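PDB 4GAM: methane monooxygenase regulatory protein B from Methylococcus capsulatus, which probably binds the hydroxylase component of soluble methane monooxygenase and regulates its oxidation of methane to methanol. Local coordinates for residues 36-49 with 72-85. Sequence-based numbering, arbitrary orientation.
Sequences DTVVLVLKKSDEIN and DRAGYWWIKANGKI
W77 meets N49 at the edge of its indole: NE1 gives a hydrogen bond to N49 OD1 (2.9 Å), in the ring plane, although NE1 itself stands above the amide plane of N49. K44 CG comes obliquely to W77 NE1 and CE to CZ2, and I48 CG2 comes to CD1. W77 CG lies anti to its carbonyl carbon (chi1 -61°), which turns the indole toward helix 46-63. Cutting the indole back to an alanine would probably leave N49 OD1 without its NE1 donor and open a gap beside K44 and I48. The Y76 ring carries R73 CB over the centre of one face, while V41 CG1 approaches Y76 CD1 obliquely at 3.8 Å; the Y76 hydroxyl hydrogen-bonds an acidic side chain on the chain of another protein. V39 CG1 approaches W78 NE1 obliquely (3.9 Å), and Y8 meets the W78 ring edge-to-face.

Strands 37-43 and 76-82 pair antiparallel, with V38-A81, L40-I79 and L42-W77 the hydrogen-bonded pairs. The N-H...O angle from L42 N to W77 O is 169°, whereas the bond from V38 N to A81 O is weak. K44 N extends the pairing to G75 O (2.8 Å). On the face of L40 and L42, L42 CD1 touches I79 CD1 at 3.7 Å. K43, Y76 and K80, on the face of V39, V41 and W78, reach another protein chain, consistent with a docking surface of this MmoB/DmpM-family protein.

These are the two middle strands of a four-stranded antiparallel sheet, with 69-72 beside 76-82 and 109-113 beside 37-43; V38 CG1 meets I85 CD1, and both residues reach I125 of strand 122-126, linking it to the three-stranded sheet.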
loop_
_atom_site.group_PDB
_atom_site.type_symbol
_atom_site.label_atom_id
_atom_site.label_comp_id
_atom_site.label_asym_id
_atom_site.label_seq_id
_atom_site.Cartn_x
_atom_site.Cartn_y
_atom_site.Cartn_z
ATOM N N ASP D 36 -27.826 -21.460 18.170
ATOM C CA ASP D 36 -26.673 -21.355 19.063
ATOM C C ASP D 36 -25.376 -21.240 18.272
ATOM O O ASP D 36 -24.286 -21.328 18.834
ATOM C CB ASP D 36 -26.595 -22.566 20.000
ATOM C CG ASP D 36 -26.084 -23.820 19.301
ATOM O OD1 ASP D 36 -26.392 -24.008 18.105
ATOM O OD2 ASP D 36 -25.373 -24.621 19.948
ATOM N N THR D 37 -25.499 -21.045 16.964
ATOM C CA THR D 37 -24.335 -21.041 16.089
ATOM C C THR D 37 -23.749 -19.650 15.917
ATOM O O THR D 37 -24.184 -18.692 16.553
ATOM C CB THR D 37 -24.659 -21.629 14.700
ATOM O OG1 THR D 37 -25.551 -20.753 13.999
ATOM C CG2 THR D 37 -25.301 -23.003 14.837
ATOM N N VAL D 38 -22.747 -19.559 15.050
ATOM C CA VAL D 38 -22.050 -18.311 14.795
ATOM C C VAL D 38 -21.550 -18.340 13.357
ATOM O O VAL D 38 -21.196 -19.400 12.837
ATOM C CB VAL D 38 -20.882 -18.105 15.800
ATOM C CG1 VAL D 38 -19.522 -18.264 15.124
ATOM C CG2 VAL D 38 -20.993 -16.754 16.479
ATOM N N VAL D 39 -21.556 -17.187 12.699
ATOM C CA VAL D 39 -21.092 -17.117 11.320
ATOM C C VAL D 39 -19.938 -16.133 11.169
ATOM O O VAL D 39 -20.057 -14.956 11.514
ATOM C CB VAL D 39 -22.227 -16.741 10.353
ATOM C CG1 VAL D 39 -21.716 -16.699 8.915
ATOM C CG2 VAL D 39 -23.381 -17.720 10.488
ATOM N N LEU D 40 -18.820 -16.633 10.655
ATOM C CA LEU D 40 -17.651 -15.806 10.405
ATOM C C LEU D 40 -17.323 -15.795 8.916
ATOM O O LEU D 40 -17.221 -16.847 8.286
ATOM C CB LEU D 40 -16.463 -16.321 11.215
ATOM C CG LEU D 40 -15.188 -15.479 11.188
ATOM C CD1 LEU D 40 -15.505 -14.020 11.470
ATOM C CD2 LEU D 40 -14.186 -16.020 12.200
ATOM N N VAL D 41 -17.179 -14.600 8.354
ATOM C CA VAL D 41 -16.803 -14.455 6.952
ATOM C C VAL D 41 -15.405 -13.866 6.847
ATOM O O VAL D 41 -15.164 -12.740 7.286
ATOM C CB VAL D 41 -17.782 -13.551 6.184
ATOM C CG1 VAL D 41 -17.217 -13.213 4.811
ATOM C CG2 VAL D 41 -19.143 -14.222 6.060
ATOM N N LEU D 42 -14.488 -14.631 6.263
ATOM C CA LEU D 42 -13.095 -14.209 6.150
ATOM C C LEU D 42 -12.639 -14.083 4.694
ATOM O O LEU D 42 -12.687 -15.047 3.928
ATOM C CB LEU D 42 -12.184 -15.168 6.922
ATOM C CG LEU D 42 -12.462 -15.275 8.425
ATOM C CD1 LEU D 42 -11.545 -16.298 9.072
ATOM C CD2 LEU D 42 -12.315 -13.925 9.104
ATOM N N LYS D 43 -12.194 -12.883 4.333
ATOM C CA LYS D 43 -11.771 -12.564 2.973
ATOM C C LYS D 43 -10.570 -13.403 2.536
ATOM O O LYS D 43 -9.600 -13.550 3.283
ATOM C CB LYS D 43 -11.439 -11.074 2.889
ATOM C CG LYS D 43 -11.272 -10.527 1.487
ATOM C CD LYS D 43 -10.901 -9.050 1.535
ATOM C CE LYS D 43 -10.838 -8.447 0.146
ATOM N NZ LYS D 43 -10.257 -7.078 0.152
ATOM N N LYS D 44 -10.643 -13.946 1.321
ATOM C CA LYS D 44 -9.601 -14.837 0.800
ATOM C C LYS D 44 -8.291 -14.115 0.488
ATOM O O LYS D 44 -8.157 -13.475 -0.555
ATOM C CB LYS D 44 -10.089 -15.587 -0.444
ATOM C CG LYS D 44 -10.253 -17.086 -0.238
ATOM C CD LYS D 44 -10.241 -17.862 -1.552
ATOM C CE LYS D 44 -9.042 -18.801 -1.630
ATOM N NZ LYS D 44 -7.751 -18.063 -1.742
ATOM N N SER D 45 -7.326 -14.238 1.394
ATOM C CA SER D 45 -6.011 -13.636 1.215
ATOM C C SER D 45 -4.933 -14.551 1.783
ATOM O O SER D 45 -5.230 -15.643 2.263
ATOM C CB SER D 45 -5.948 -12.269 1.901
ATOM O OG SER D 45 -5.962 -12.404 3.313
ATOM N N ASP D 46 -3.685 -14.098 1.732
ATOM C CA ASP D 46 -2.559 -14.910 2.189
ATOM C C ASP D 46 -2.625 -15.218 3.687
ATOM O O ASP D 46 -2.480 -16.370 4.094
ATOM C CB ASP D 46 -1.230 -14.233 1.839
ATOM C CG ASP D 46 -0.066 -15.210 1.814
ATOM O OD1 ASP D 46 -0.303 -16.411 1.558
ATOM O OD2 ASP D 46 1.084 -14.777 2.043
ATOM N N GLU D 47 -2.852 -14.189 4.501
ATOM C CA GLU D 47 -2.898 -14.349 5.954
ATOM C C GLU D 47 -4.078 -15.201 6.415
ATOM O O GLU D 47 -3.926 -16.076 7.269
ATOM C CB GLU D 47 -2.947 -12.985 6.649
ATOM C CG GLU D 47 -1.734 -12.099 6.399
ATOM C CD GLU D 47 -1.813 -11.347 5.084
ATOM O OE1 GLU D 47 -2.710 -11.654 4.269
ATOM O OE2 GLU D 47 -0.983 -10.441 4.866
ATOM N N ILE D 48 -5.253 -14.938 5.852
ATOM C CA ILE D 48 -6.463 -15.672 6.213
ATOM C C ILE D 48 -6.363 -17.158 5.867
ATOM O O ILE D 48 -6.676 -18.013 6.694
ATOM C CB ILE D 48 -7.716 -15.056 5.560
ATOM C CG1 ILE D 48 -8.048 -13.725 6.231
ATOM C CG2 ILE D 48 -8.901 -16.002 5.654
ATOM C CD1 ILE D 48 -8.236 -13.820 7.734
ATOM N N ASN D 49 -5.920 -17.456 4.649
ATOM C CA ASN D 49 -5.716 -18.838 4.228
ATOM C C ASN D 49 -4.743 -19.551 5.154
ATOM O O ASN D 49 -4.968 -20.697 5.543
ATOM C CB ASN D 49 -5.198 -18.898 2.790
ATOM C CG ASN D 49 -6.245 -18.498 1.773
ATOM O OD1 ASN D 49 -7.209 -17.804 2.093
ATOM N ND2 ASN D 49 -6.062 -18.939 0.534
ATOM N N ASP D 72 -15.610 -23.233 0.985
ATOM C CA ASP D 72 -15.081 -22.353 -0.045
ATOM C C ASP D 72 -16.192 -21.700 -0.852
ATOM O O ASP D 72 -17.113 -22.372 -1.323
ATOM C CB ASP D 72 -14.145 -23.113 -0.982
ATOM C CG ASP D 72 -13.590 -22.236 -2.091
ATOM O OD1 ASP D 72 -13.296 -21.048 -1.827
ATOM O OD2 ASP D 72 -13.451 -22.736 -3.227
ATOM N N ARG D 73 -16.099 -20.384 -1.002
ATOM C CA ARG D 73 -16.985 -19.642 -1.886
ATOM C C ARG D 73 -16.134 -18.950 -2.945
ATOM O O ARG D 73 -15.094 -19.471 -3.345
ATOM C CB ARG D 73 -17.814 -18.630 -1.095
ATOM C CG ARG D 73 -18.587 -19.245 0.070
ATOM C CD ARG D 73 -20.089 -19.187 -0.159
ATOM N NE ARG D 73 -20.707 -20.509 -0.229
ATOM C CZ ARG D 73 -21.881 -20.754 -0.802
ATOM N NH1 ARG D 73 -22.566 -19.770 -1.369
ATOM N NH2 ARG D 73 -22.368 -21.987 -0.818
ATOM N N ALA D 74 -16.568 -17.780 -3.396
ATOM C CA ALA D 74 -15.813 -17.040 -4.399
ATOM C C ALA D 74 -14.506 -16.519 -3.820
ATOM O O ALA D 74 -13.473 -17.190 -3.870
ATOM C CB ALA D 74 -16.632 -15.891 -4.928
ATOM N N GLY D 75 -14.562 -15.314 -3.269
ATOM C CA GLY D 75 -13.387 -14.686 -2.708
ATOM C C GLY D 75 -13.407 -14.632 -1.196
ATOM O O GLY D 75 -12.719 -13.808 -0.595
ATOM N N TYR D 76 -14.191 -15.509 -0.577
ATOM C CA TYR D 76 -14.235 -15.551 0.879
ATOM C C TYR D 76 -14.482 -16.938 1.452
ATOM O O TYR D 76 -14.919 -17.852 0.751
ATOM C CB TYR D 76 -15.266 -14.561 1.432
ATOM C CG TYR D 76 -16.715 -14.896 1.140
ATOM C CD1 TYR D 76 -17.452 -15.696 2.008
ATOM C CD2 TYR D 76 -17.351 -14.383 0.015
ATOM C CE1 TYR D 76 -18.773 -15.986 1.758
ATOM C CE2 TYR D 76 -18.671 -14.667 -0.246
ATOM C CZ TYR D 76 -19.380 -15.470 0.629
ATOM O OH TYR D 76 -20.703 -15.756 0.375
ATOM N N TRP D 77 -14.193 -17.074 2.742
ATOM C CA TRP D 77 -14.424 -18.316 3.460
ATOM C C TRP D 77 -15.653 -18.188 4.343
ATOM O O TRP D 77 -15.736 -17.299 5.189
ATOM C CB TRP D 77 -13.206 -18.681 4.307
ATOM C CG TRP D 77 -11.978 -18.891 3.499
ATOM C CD1 TRP D 77 -10.946 -18.016 3.332
ATOM C CD2 TRP D 77 -11.653 -20.049 2.726
ATOM N NE1 TRP D 77 -9.991 -18.562 2.512
ATOM C CE2 TRP D 77 -10.404 -19.809 2.121
ATOM C CE3 TRP D 77 -12.295 -21.267 2.490
ATOM C CZ2 TRP D 77 -9.783 -20.743 1.297
ATOM C CZ3 TRP D 77 -11.680 -22.192 1.670
ATOM C CH2 TRP D 77 -10.437 -21.926 1.081
ATOM N N TRP D 78 -16.611 -19.078 4.133
ATOM C CA TRP D 78 -17.811 -19.100 4.946
ATOM C C TRP D 78 -17.598 -20.066 6.110
ATOM O O TRP D 78 -17.625 -21.280 5.931
ATOM C CB TRP D 78 -19.010 -19.508 4.090
ATOM C CG TRP D 78 -20.331 -19.438 4.787
ATOM C CD1 TRP D 78 -21.159 -18.353 4.881
ATOM C CD2 TRP D 78 -20.990 -20.508 5.471
ATOM N NE1 TRP D 78 -22.289 -18.683 5.588
ATOM C CE2 TRP D 78 -22.211 -20.000 5.961
ATOM C CE3 TRP D 78 -20.666 -21.846 5.718
ATOM C CZ2 TRP D 78 -23.106 -20.785 6.687
ATOM C CZ3 TRP D 78 -21.555 -22.622 6.436
ATOM C CH2 TRP D 78 -22.762 -22.091 6.910
ATOM N N ILE D 79 -17.359 -19.510 7.294
ATOM C CA ILE D 79 -17.115 -20.302 8.496
ATOM C C ILE D 79 -18.340 -20.287 9.407
ATOM O O ILE D 79 -18.967 -19.245 9.592
ATOM C CB ILE D 79 -15.888 -19.770 9.285
ATOM C CG1 ILE D 79 -14.617 -19.879 8.451
ATOM C CG2 ILE D 79 -15.698 -20.519 10.584
ATOM C CD1 ILE D 79 -14.172 -18.566 7.869
ATOM N N LYS D 80 -18.680 -21.443 9.967
ATOM C CA LYS D 80 -19.820 -21.558 10.867
ATOM C C LYS D 80 -19.532 -22.577 11.963
ATOM O O LYS D 80 -19.188 -23.723 11.680
ATOM C CB LYS D 80 -21.074 -21.955 10.085
ATOM C CG LYS D 80 -22.317 -22.208 10.930
ATOM C CD LYS D 80 -23.564 -21.827 10.148
ATOM C CE LYS D 80 -24.840 -22.232 10.858
ATOM N NZ LYS D 80 -26.036 -21.652 10.181
ATOM N N ALA D 81 -19.667 -22.153 13.215
ATOM C CA ALA D 81 -19.398 -23.028 14.352
ATOM C C ALA D 81 -20.489 -22.907 15.404
ATOM O O ALA D 81 -21.342 -22.022 15.328
ATOM C CB ALA D 81 -18.043 -22.707 14.961
ATOM N N ASN D 82 -20.455 -23.802 16.386
ATOM C CA ASN D 82 -21.418 -23.778 17.478
ATOM C C ASN D 82 -20.894 -23.039 18.705
ATOM O O ASN D 82 -19.896 -23.438 19.305
ATOM C CB ASN D 82 -21.835 -25.199 17.863
ATOM C CG ASN D 82 -22.932 -25.743 16.974
ATOM O OD1 ASN D 82 -22.668 -26.450 16.001
ATOM N ND2 ASN D 82 -24.176 -25.411 17.303
ATOM N N GLY D 83 -21.573 -21.957 19.069
ATOM C CA GLY D 83 -21.236 -21.225 20.274
ATOM C C GLY D 83 -20.368 -20.012 20.017
ATOM O O GLY D 83 -20.815 -18.880 20.200
ATOM N N LYS D 84 -19.129 -20.242 19.588
ATOM C CA LYS D 84 -18.167 -19.152 19.455
ATOM C C LYS D 84 -16.905 -19.534 18.686
ATOM O O LYS D 84 -16.598 -20.715 18.514
ATOM C CB LYS D 84 -17.755 -18.657 20.842
ATOM C CG LYS D 84 -16.940 -19.673 21.624
ATOM C CD LYS D 84 -16.522 -19.119 22.968
ATOM C CE LYS D 84 -15.159 -19.643 23.378
ATOM N NZ LYS D 84 -14.683 -18.971 24.618
ATOM N N ILE D 85 -16.181 -18.513 18.231
ATOM C CA ILE D 85 -14.854 -18.678 17.637
ATOM C C ILE D 85 -13.918 -17.597 18.174
ATOM O O ILE D 85 -14.254 -16.414 18.161
ATOM C CB ILE D 85 -14.880 -18.565 16.094
ATOM C CG1 ILE D 85 -15.918 -19.510 15.489
ATOM C CG2 ILE D 85 -13.494 -18.847 15.510
ATOM C CD1 ILE D 85 -16.077 -19.354 13.997
#